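Local atomic coordinates of putative lipase/esterase (Lactobacillus plantarum WCFS1, PDB entry 3BXP), a protein that probably hydrolyses carboxylic esters, being a putative lipase/esterase of the alpha/beta-hydrolase superfamily. Residues 37-42 with 111-116; 150-155 with 193-198; 182-187 with 210-215. All coordinates share one frame; numbering follows the deposited sequence.

Interaction 1. Residues 37-42 with 111-116; sequences IMIICP and IILAGF
The selenomethionine M38 reaches across to the neighbouring strand and lays its selenium against the methyl of A114, with SE 3.7 Å from A114 CB. Strands 35-41 and 110-116 are adjacent, parallel strands in the centre of an alpha/beta-hydrolase sheet, and strand 110-116 carries the first residue, G115, of a GxSxG sequence that continues beyond its end, consistent with the nucleophile elbow of this superfamily. M38 CG lies anti to the backbone N (chi1 -174°), which sets it near both I112 O and A114 CB; the bend at chi3 then leaves CE near I112 CG2. On the same face, farther along, I40 CG2 comes to the edge of the F116 ring, near its plane, 4.1 Å from F116 CE2. The small A114 thus meets the long M38, while the bulky I40 has the aromatic edge beside it. Helix 54-63 closes over this side, touching M38, I40 and F116.

The opposite face belongs to I37, I39, I111 and L113. I37 and I111 run side by side, with I37 CG2 3.7 Å from I111 CG1. The end of I39 touches two branched neighbours, its CD1 3.7 Å from L113 CD2 and 4.0 Å from I111 CG2. Helix 85-99 packs against I37 and I39 here.

Five backbone hydrogen bonds hold the strands in register, alternately given by one strand and the other, as parallel pairing requires. The A114 N to I39 O bond is 2.8 Å long and nearly straight at the hydrogen (173°), although its donor sits 23° out of the carbonyl plane. At the C-terminal end the ladder finishes with its longest bond, 3.2 Å from F116 N to C41 O.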
loop_
_atom_site.group_PDB
_atom_site.type_symbol
_atom_site.label_atom_id
_atom_site.label_comp_id
_atom_site.label_asym_id
_atom_site.label_seq_id
_atom_site.Cartn_x
_atom_site.Cartn_y
_atom_site.Cartn_z
ATOM N N ILE B 37 9.383 -3.521 -22.412
ATOM C CA ILE B 37 10.465 -4.368 -21.895
ATOM C C ILE B 37 10.716 -4.041 -20.426
ATOM O O ILE B 37 10.751 -2.862 -20.011
ATOM C CB ILE B 37 11.791 -4.161 -22.756
ATOM C CG1 ILE B 37 12.990 -5.005 -22.262
ATOM C CG2 ILE B 37 12.261 -2.691 -22.760
ATOM C CD1 ILE B 37 13.931 -5.401 -23.359
HETATM N N MSE B 38 10.886 -5.081 -19.657
HETATM C CA MSE B 38 11.188 -4.947 -18.227
HETATM C C MSE B 38 12.600 -5.400 -17.982
HETATM O O MSE B 38 12.953 -6.531 -18.251
HETATM C CB MSE B 38 10.261 -5.802 -17.361
HETATM C CG MSE B 38 10.473 -5.553 -15.934
HETATM SE SE MSE B 38 9.130 -6.466 -14.847
HETATM C CE MSE B 38 7.537 -5.507 -15.479
ATOM N N ILE B 39 13.365 -4.521 -17.358
ATOM C CA ILE B 39 14.725 -4.837 -16.880
ATOM C C ILE B 39 14.704 -5.139 -15.386
ATOM O O ILE B 39 14.316 -4.283 -14.576
ATOM C CB ILE B 39 15.686 -3.641 -17.073
ATOM C CG1 ILE B 39 15.784 -3.192 -18.533
ATOM C CG2 ILE B 39 17.108 -3.997 -16.498
ATOM C CD1 ILE B 39 16.558 -1.815 -18.670
ATOM N N ILE B 40 15.123 -6.345 -15.057
ATOM C CA ILE B 40 14.997 -6.894 -13.682
ATOM C C ILE B 40 16.364 -6.858 -12.996
ATOM O O ILE B 40 17.363 -7.444 -13.509
ATOM C CB ILE B 40 14.421 -8.339 -13.686
ATOM C CG1 ILE B 40 12.975 -8.394 -14.187
ATOM C CG2 ILE B 40 14.514 -8.929 -12.262
ATOM C CD1 ILE B 40 12.513 -9.815 -14.558
ATOM N N CYS B 41 16.437 -6.074 -11.906
ATOM C CA CYS B 41 17.591 -6.041 -11.045
ATOM C C CYS B 41 17.268 -6.971 -9.864
ATOM O O CYS B 41 16.419 -6.658 -9.075
ATOM C CB CYS B 41 17.897 -4.609 -10.574
ATOM S SG CYS B 41 18.474 -3.584 -11.920
ATOM N N PRO B 42 17.898 -8.153 -9.804
ATOM C CA PRO B 42 17.564 -9.184 -8.804
ATOM C C PRO B 42 17.862 -8.793 -7.348
ATOM O O PRO B 42 18.636 -7.822 -7.074
ATOM C CB PRO B 42 18.439 -10.377 -9.201
ATOM C CG PRO B 42 18.889 -10.103 -10.594
ATOM C CD PRO B 42 18.957 -8.620 -10.741
ATOM N N ILE B 111 10.052 1.236 -21.409
ATOM C CA ILE B 111 11.064 0.525 -20.667
ATOM C C ILE B 111 10.695 0.690 -19.182
ATOM O O ILE B 111 10.600 1.800 -18.649
ATOM C CB ILE B 111 12.493 1.104 -20.950
ATOM C CG1 ILE B 111 12.859 0.984 -22.448
ATOM C CG2 ILE B 111 13.592 0.445 -20.073
ATOM C CD1 ILE B 111 14.144 1.704 -22.796
ATOM N N ILE B 112 10.546 -0.438 -18.509
ATOM C CA ILE B 112 10.156 -0.501 -17.116
ATOM C C ILE B 112 11.309 -1.163 -16.319
ATOM O O ILE B 112 11.881 -2.183 -16.752
ATOM C CB ILE B 112 8.909 -1.394 -16.972
ATOM C CG1 ILE B 112 7.764 -0.916 -17.888
ATOM C CG2 ILE B 112 8.415 -1.380 -15.505
ATOM C CD1 ILE B 112 6.920 -2.049 -18.367
ATOM N N LEU B 113 11.770 -0.540 -15.246
ATOM C CA LEU B 113 12.796 -1.154 -14.395
ATOM C C LEU B 113 12.128 -1.795 -13.192
ATOM O O LEU B 113 11.245 -1.221 -12.609
ATOM C CB LEU B 113 13.741 -0.085 -13.843
ATOM C CG LEU B 113 14.248 0.941 -14.840
ATOM C CD1 LEU B 113 15.236 1.940 -14.148
ATOM C CD2 LEU B 113 14.845 0.213 -16.044
ATOM N N ALA B 114 12.526 -3.011 -12.874
ATOM C CA ALA B 114 11.957 -3.712 -11.709
ATOM C C ALA B 114 13.118 -4.173 -10.843
ATOM O O ALA B 114 14.063 -4.802 -11.350
ATOM C CB ALA B 114 11.122 -4.885 -12.140
ATOM N N GLY B 115 13.064 -3.853 -9.550
ATOM C CA GLY B 115 14.132 -4.222 -8.625
ATOM C C GLY B 115 13.530 -4.905 -7.404
ATOM O O GLY B 115 12.451 -4.539 -6.943
ATOM N N PHE B 116 14.209 -5.937 -6.927
ATOM C CA PHE B 116 13.772 -6.713 -5.749
ATOM C C PHE B 116 14.879 -6.629 -4.692
ATOM O O PHE B 116 16.032 -6.741 -5.044
ATOM C CB PHE B 116 13.423 -8.138 -6.246
ATOM C CG PHE B 116 12.321 -8.110 -7.283
ATOM C CD1 PHE B 116 10.970 -8.036 -6.895
ATOM C CD2 PHE B 116 12.602 -8.007 -8.624
ATOM C CE1 PHE B 116 9.993 -7.925 -7.831
ATOM C CE2 PHE B 116 11.594 -7.852 -9.564
ATOM C CZ PHE B 116 10.285 -7.835 -9.143
#

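Interaction 2. Residues 150-155 with 193-198; sequences AIILGY and PAFVWQ
W197 and Y155 both carry CG between the backbone N and the carbonyl carbon (chi1 73° and 41°), which places each CG on the side from which the two rings meet. The tyrosine presents its edge to the face of the indole in an offset edge-to-face stack, the ring planes 80° apart and Y155 CE1 3.5 Å from W197 CH2. The indole also leans back over its partner strand: G154 CA lies over one face in a CH-pi contact, 3.7 Å from the centroid of the five-membered ring. Because G154 has no side chain, the indole can settle directly on the backbone there; W259 stacks on the tryptophan as well.

These two strands, 150-154 and 194-199, are joined through helix 168-174 as a parallel beta-alpha-beta unit of the alpha/beta-hydrolase sheet. Their axes are almost parallel, and five backbone hydrogen bonds connect them, from I151 N to P193 O at one end to Y155 N to W197 O at the other. The shortest, 2.7 Å, runs from L153 N to F195 O.

On the face opposite W197, I151 CG1 is pressed tightly on A194 CB at 3.4 Å, and L153 CD1 meets V196 CG2 at 4.2 Å. Helices 118-129 and 208-219 cover that face, whereas helix 258-269 packs on F195. Y155, just past the strand end, touches the putative nucleophile elbow. The extended side chain of Q198 packs against its backbone, with Q198 CD 3.8 Å from Y155 CA; the amide is fixed by S210 at OE1 and D202 at NE2.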
loop_
_atom_site.group_PDB
_atom_site.type_symbol
_atom_site.label_atom_id
_atom_site.label_comp_id
_atom_site.label_asym_id
_atom_site.label_seq_id
_atom_site.Cartn_x
_atom_site.Cartn_y
_atom_site.Cartn_z
ATOM N N ALA B 150 9.019 4.030 -16.060
ATOM C CA ALA B 150 8.435 3.631 -14.739
ATOM C C ALA B 150 9.284 2.584 -14.071
ATOM O O ALA B 150 10.148 1.966 -14.690
ATOM C CB ALA B 150 7.012 3.079 -14.890
ATOM N N ILE B 151 8.978 2.342 -12.805
ATOM C CA ILE B 151 9.706 1.335 -12.026
ATOM C C ILE B 151 8.699 0.514 -11.238
ATOM O O ILE B 151 7.575 0.956 -10.970
ATOM C CB ILE B 151 10.836 1.955 -11.049
ATOM C CG1 ILE B 151 10.256 2.653 -9.803
ATOM C CG2 ILE B 151 11.776 2.871 -11.847
ATOM C CD1 ILE B 151 11.313 3.109 -8.768
ATOM N N ILE B 152 9.135 -0.685 -10.918
ATOM C CA ILE B 152 8.417 -1.611 -10.027
ATOM C C ILE B 152 9.424 -1.999 -8.967
ATOM O O ILE B 152 10.576 -2.298 -9.299
ATOM C CB ILE B 152 7.940 -2.900 -10.786
ATOM C CG1 ILE B 152 6.780 -2.582 -11.747
ATOM C CG2 ILE B 152 7.506 -3.973 -9.784
ATOM C CD1 ILE B 152 6.433 -3.722 -12.698
ATOM N N LEU B 153 8.996 -1.925 -7.706
ATOM C CA LEU B 153 9.842 -2.308 -6.580
ATOM C C LEU B 153 9.168 -3.331 -5.718
ATOM O O LEU B 153 8.056 -3.113 -5.240
ATOM C CB LEU B 153 10.225 -1.092 -5.703
ATOM C CG LEU B 153 10.973 0.067 -6.384
ATOM C CD1 LEU B 153 11.110 1.235 -5.402
ATOM C CD2 LEU B 153 12.365 -0.452 -6.809
ATOM N N GLY B 154 9.825 -4.478 -5.542
ATOM C CA GLY B 154 9.341 -5.504 -4.583
ATOM C C GLY B 154 10.300 -5.650 -3.424
ATOM O O GLY B 154 11.521 -5.819 -3.623
ATOM N N TYR B 155 9.751 -5.566 -2.226
ATOM C CA TYR B 155 10.538 -5.585 -1.010
ATOM C C TYR B 155 11.907 -4.889 -1.211
ATOM O O TYR B 155 12.937 -5.472 -0.887
ATOM C CB TYR B 155 10.724 -7.030 -0.498
ATOM C CG TYR B 155 11.004 -8.089 -1.538
ATOM C CD1 TYR B 155 10.007 -8.575 -2.330
ATOM C CD2 TYR B 155 12.259 -8.622 -1.696
ATOM C CE1 TYR B 155 10.244 -9.584 -3.262
ATOM C CE2 TYR B 155 12.528 -9.619 -2.634
ATOM C CZ TYR B 155 11.531 -10.081 -3.412
ATOM O OH TYR B 155 11.764 -11.079 -4.316
ATOM N N PRO B 193 7.107 7.249 -12.402
ATOM C CA PRO B 193 6.135 6.561 -11.568
ATOM C C PRO B 193 6.620 5.182 -11.068
ATOM O O PRO B 193 7.350 4.450 -11.745
ATOM C CB PRO B 193 4.933 6.403 -12.516
ATOM C CG PRO B 193 5.038 7.557 -13.387
ATOM C CD PRO B 193 6.518 7.660 -13.674
ATOM N N ALA B 194 6.103 4.821 -9.904
ATOM C CA ALA B 194 6.491 3.580 -9.293
ATOM C C ALA B 194 5.314 2.778 -8.721
ATOM O O ALA B 194 4.392 3.305 -8.145
ATOM C CB ALA B 194 7.548 3.843 -8.187
ATOM N N PHE B 195 5.409 1.488 -8.917
ATOM C CA PHE B 195 4.600 0.504 -8.212
ATOM C C PHE B 195 5.501 -0.170 -7.226
ATOM O O PHE B 195 6.495 -0.820 -7.569
ATOM C CB PHE B 195 4.016 -0.502 -9.239
ATOM C CG PHE B 195 3.145 -1.605 -8.639
ATOM C CD1 PHE B 195 3.685 -2.750 -8.078
ATOM C CD2 PHE B 195 1.768 -1.509 -8.700
ATOM C CE1 PHE B 195 2.891 -3.709 -7.546
ATOM C CE2 PHE B 195 0.982 -2.483 -8.158
ATOM C CZ PHE B 195 1.549 -3.600 -7.571
ATOM N N VAL B 196 5.132 -0.059 -5.965
ATOM C CA VAL B 196 5.910 -0.614 -4.865
ATOM C C VAL B 196 5.037 -1.626 -4.102
ATOM O O VAL B 196 3.861 -1.382 -3.815
ATOM C CB VAL B 196 6.362 0.525 -3.917
ATOM C CG1 VAL B 196 7.241 0.048 -2.769
ATOM C CG2 VAL B 196 7.040 1.670 -4.652
ATOM N N TRP B 197 5.613 -2.758 -3.787
ATOM C CA TRP B 197 4.943 -3.771 -2.922
ATOM C C TRP B 197 5.920 -4.394 -1.968
ATOM O O TRP B 197 7.138 -4.460 -2.217
ATOM C CB TRP B 197 4.191 -4.844 -3.730
ATOM C CG TRP B 197 5.070 -5.815 -4.399
ATOM C CD1 TRP B 197 5.667 -5.663 -5.626
ATOM C CD2 TRP B 197 5.510 -7.090 -3.899
ATOM N NE1 TRP B 197 6.421 -6.747 -5.918
ATOM C CE2 TRP B 197 6.356 -7.641 -4.871
ATOM C CE3 TRP B 197 5.309 -7.797 -2.719
ATOM C CZ2 TRP B 197 6.958 -8.884 -4.704
ATOM C CZ3 TRP B 197 5.897 -9.048 -2.575
ATOM C CH2 TRP B 197 6.710 -9.567 -3.557
ATOM N N GLN B 198 5.389 -4.823 -0.836
ATOM C CA GLN B 198 6.181 -5.570 0.129
ATOM C C GLN B 198 5.253 -6.336 1.015
ATOM O O GLN B 198 4.067 -6.109 1.010
ATOM C CB GLN B 198 7.054 -4.623 0.950
ATOM C CG GLN B 198 8.021 -5.307 1.928
ATOM C CD GLN B 198 9.169 -4.401 2.358
ATOM O OE1 GLN B 198 9.080 -3.175 2.261
ATOM N NE2 GLN B 198 10.221 -4.997 2.894
#

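Interaction 3. Residues 182-187 with 210-215; sequences AAQRLV and SLKYVQ
The Y213 ring has Q184 CA and A183 O at its edge, near the ring plane, while V187 CG2 approaches obliquely and comes within 3.5 Å of Y213 CE1. The Y213 side chain also touches L153 and I151 of the central sheet and A124 of helix 118-129. In this alpha/beta-hydrolase fold, helix 208-219 lies on the sheet, and a short 3-10 turn, 183-186, in the connection leading to strand 194-199, packs beside it. The far end of the tyrosine is tied by a hydrogen bond between OH and N127 ND2.

Q184 makes the second half of the contact. Its CB rests 3.4 Å from K212 O, and the side chain bends at chi2 (-79°) to cross the lysine obliquely, so that the amide carbon, CD, stands 4.0 Å from K212 CB. No hydrogen bond passes between the two segments. The lysine and glutamine are instead brought together by a shared acceptor: D159 OD2 takes a salt bridge from K212 NZ and a hydrogen bond from Q184 NE2, leaving these two nitrogens 3.6 Å apart.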
loop_
_atom_site.group_PDB
_atom_site.type_symbol
_atom_site.label_atom_id
_atom_site.label_comp_id
_atom_site.label_asym_id
_atom_site.label_seq_id
_atom_site.Cartn_x
_atom_site.Cartn_y
_atom_site.Cartn_z
ATOM N N ALA B 182 20.460 6.709 0.855
ATOM C CA ALA B 182 19.017 6.839 1.057
ATOM C C ALA B 182 18.331 7.273 -0.214
ATOM O O ALA B 182 18.270 8.465 -0.547
ATOM C CB ALA B 182 18.730 7.812 2.196
ATOM N N ALA B 183 17.802 6.295 -0.951
ATOM C CA ALA B 183 17.207 6.538 -2.243
ATOM C C ALA B 183 15.996 7.464 -2.177
ATOM O O ALA B 183 15.686 8.159 -3.100
ATOM C CB ALA B 183 16.805 5.222 -2.927
ATOM N N GLN B 184 15.277 7.460 -1.072
ATOM C CA GLN B 184 14.097 8.307 -0.980
ATOM C C GLN B 184 14.504 9.790 -0.986
ATOM O O GLN B 184 13.720 10.679 -1.337
ATOM C CB GLN B 184 13.295 7.953 0.265
ATOM C CG GLN B 184 13.824 8.402 1.618
ATOM C CD GLN B 184 14.950 7.546 2.225
ATOM O OE1 GLN B 184 15.565 6.726 1.522
ATOM N NE2 GLN B 184 15.202 7.710 3.540
ATOM N N ARG B 185 15.730 10.052 -0.553
ATOM C CA ARG B 185 16.219 11.418 -0.481
ATOM C C ARG B 185 16.552 11.992 -1.861
ATOM O O ARG B 185 16.795 13.208 -2.005
ATOM C CB ARG B 185 17.421 11.558 0.440
ATOM C CG ARG B 185 17.107 11.304 1.899
ATOM C CD ARG B 185 18.359 11.548 2.746
ATOM N NE ARG B 185 18.126 11.340 4.173
ATOM C CZ ARG B 185 17.391 12.151 4.916
ATOM N NH1 ARG B 185 16.807 13.195 4.344
ATOM N NH2 ARG B 185 17.222 11.917 6.213
ATOM N N LEU B 186 16.533 11.143 -2.874
ATOM C CA LEU B 186 16.842 11.551 -4.246
ATOM C C LEU B 186 15.577 11.694 -5.102
ATOM O O LEU B 186 15.643 11.963 -6.313
ATOM C CB LEU B 186 17.804 10.554 -4.904
ATOM C CG LEU B 186 19.120 10.258 -4.149
ATOM C CD1 LEU B 186 20.005 9.226 -4.846
ATOM C CD2 LEU B 186 19.892 11.515 -3.937
ATOM N N VAL B 187 14.421 11.495 -4.465
ATOM C CA VAL B 187 13.130 11.637 -5.143
ATOM C C VAL B 187 12.880 13.135 -5.425
ATOM O O VAL B 187 13.160 13.991 -4.580
ATOM C CB VAL B 187 11.956 11.045 -4.323
ATOM C CG1 VAL B 187 10.591 11.396 -4.955
ATOM C CG2 VAL B 187 12.153 9.496 -4.141
ATOM N N SER B 210 10.318 0.523 2.221
ATOM C CA SER B 210 9.332 0.898 1.206
ATOM C C SER B 210 8.517 2.114 1.673
ATOM O O SER B 210 8.124 2.944 0.860
ATOM C CB SER B 210 8.451 -0.290 0.792
ATOM O OG SER B 210 7.784 -0.868 1.905
ATOM N N LEU B 211 8.222 2.181 2.965
ATOM C CA LEU B 211 7.450 3.304 3.524
ATOM C C LEU B 211 8.210 4.600 3.249
ATOM O O LEU B 211 7.645 5.616 2.921
ATOM C CB LEU B 211 7.273 3.123 5.043
ATOM C CG LEU B 211 6.274 2.045 5.438
ATOM C CD1 LEU B 211 6.469 1.645 6.903
ATOM C CD2 LEU B 211 4.792 2.513 5.200
ATOM N N LYS B 212 9.516 4.542 3.397
ATOM C CA LYS B 212 10.369 5.731 3.182
ATOM C C LYS B 212 10.320 6.184 1.702
ATOM O O LYS B 212 10.138 7.375 1.417
ATOM C CB LYS B 212 11.817 5.443 3.587
ATOM C CG LYS B 212 12.056 5.413 5.053
ATOM C CD LYS B 212 13.415 4.786 5.400
ATOM C CE LYS B 212 13.890 5.072 6.810
ATOM N NZ LYS B 212 14.700 6.378 6.871
ATOM N N TYR B 213 10.453 5.267 0.760
ATOM C CA TYR B 213 10.431 5.650 -0.670
ATOM C C TYR B 213 9.020 6.181 -1.045
ATOM O O TYR B 213 8.841 7.188 -1.739
ATOM C CB TYR B 213 10.787 4.437 -1.544
ATOM C CG TYR B 213 11.071 4.832 -2.948
ATOM C CD1 TYR B 213 12.135 5.642 -3.245
ATOM C CD2 TYR B 213 10.256 4.421 -4.000
ATOM C CE1 TYR B 213 12.417 6.055 -4.553
ATOM C CE2 TYR B 213 10.519 4.831 -5.305
ATOM C CZ TYR B 213 11.596 5.633 -5.577
ATOM O OH TYR B 213 11.843 6.038 -6.900
ATOM N N VAL B 214 7.982 5.476 -0.607
ATOM C CA VAL B 214 6.608 5.900 -0.911
ATOM C C VAL B 214 6.299 7.272 -0.306
ATOM O O VAL B 214 5.690 8.116 -0.955
ATOM C CB VAL B 214 5.578 4.822 -0.524
ATOM C CG1 VAL B 214 4.124 5.283 -0.785
ATOM C CG2 VAL B 214 5.900 3.505 -1.332
ATOM N N GLN B 215 6.733 7.509 0.927
ATOM C CA GLN B 215 6.505 8.811 1.523
ATOM C C GLN B 215 7.022 9.899 0.615
ATOM O O GLN B 215 6.355 10.879 0.336
ATOM C CB GLN B 215 7.183 8.881 2.890
ATOM C CG GLN B 215 7.234 10.266 3.526
ATOM C CD GLN B 215 8.404 11.122 3.059
ATOM O OE1 GLN B 215 9.525 10.633 2.882
ATOM N NE2 GLN B 215 8.142 12.403 2.857
#

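Interactions 1 and 2 lie in one sheet, their centres 10 Å apart: strand 110-116 of the first is hydrogen-bonded to strand 150-154 of the second, so the four strands 35-41, 110-116, 150-154 and 194-199 run side by side. Interaction 1 closes along the chain before either of the others opens, whereas the segments of interactions 2 and 3 alternate. Interaction 3, centred about 12 Å from interaction 2, adds the helical layer, and the hydrogen bond between Q198 and S210 ties strand 194-199 to helix 208-219. That helix also faces the second subunit, through L211, V214 and Q215. Interactions 1 and 3 do not touch, their centres being about 18 Å apart.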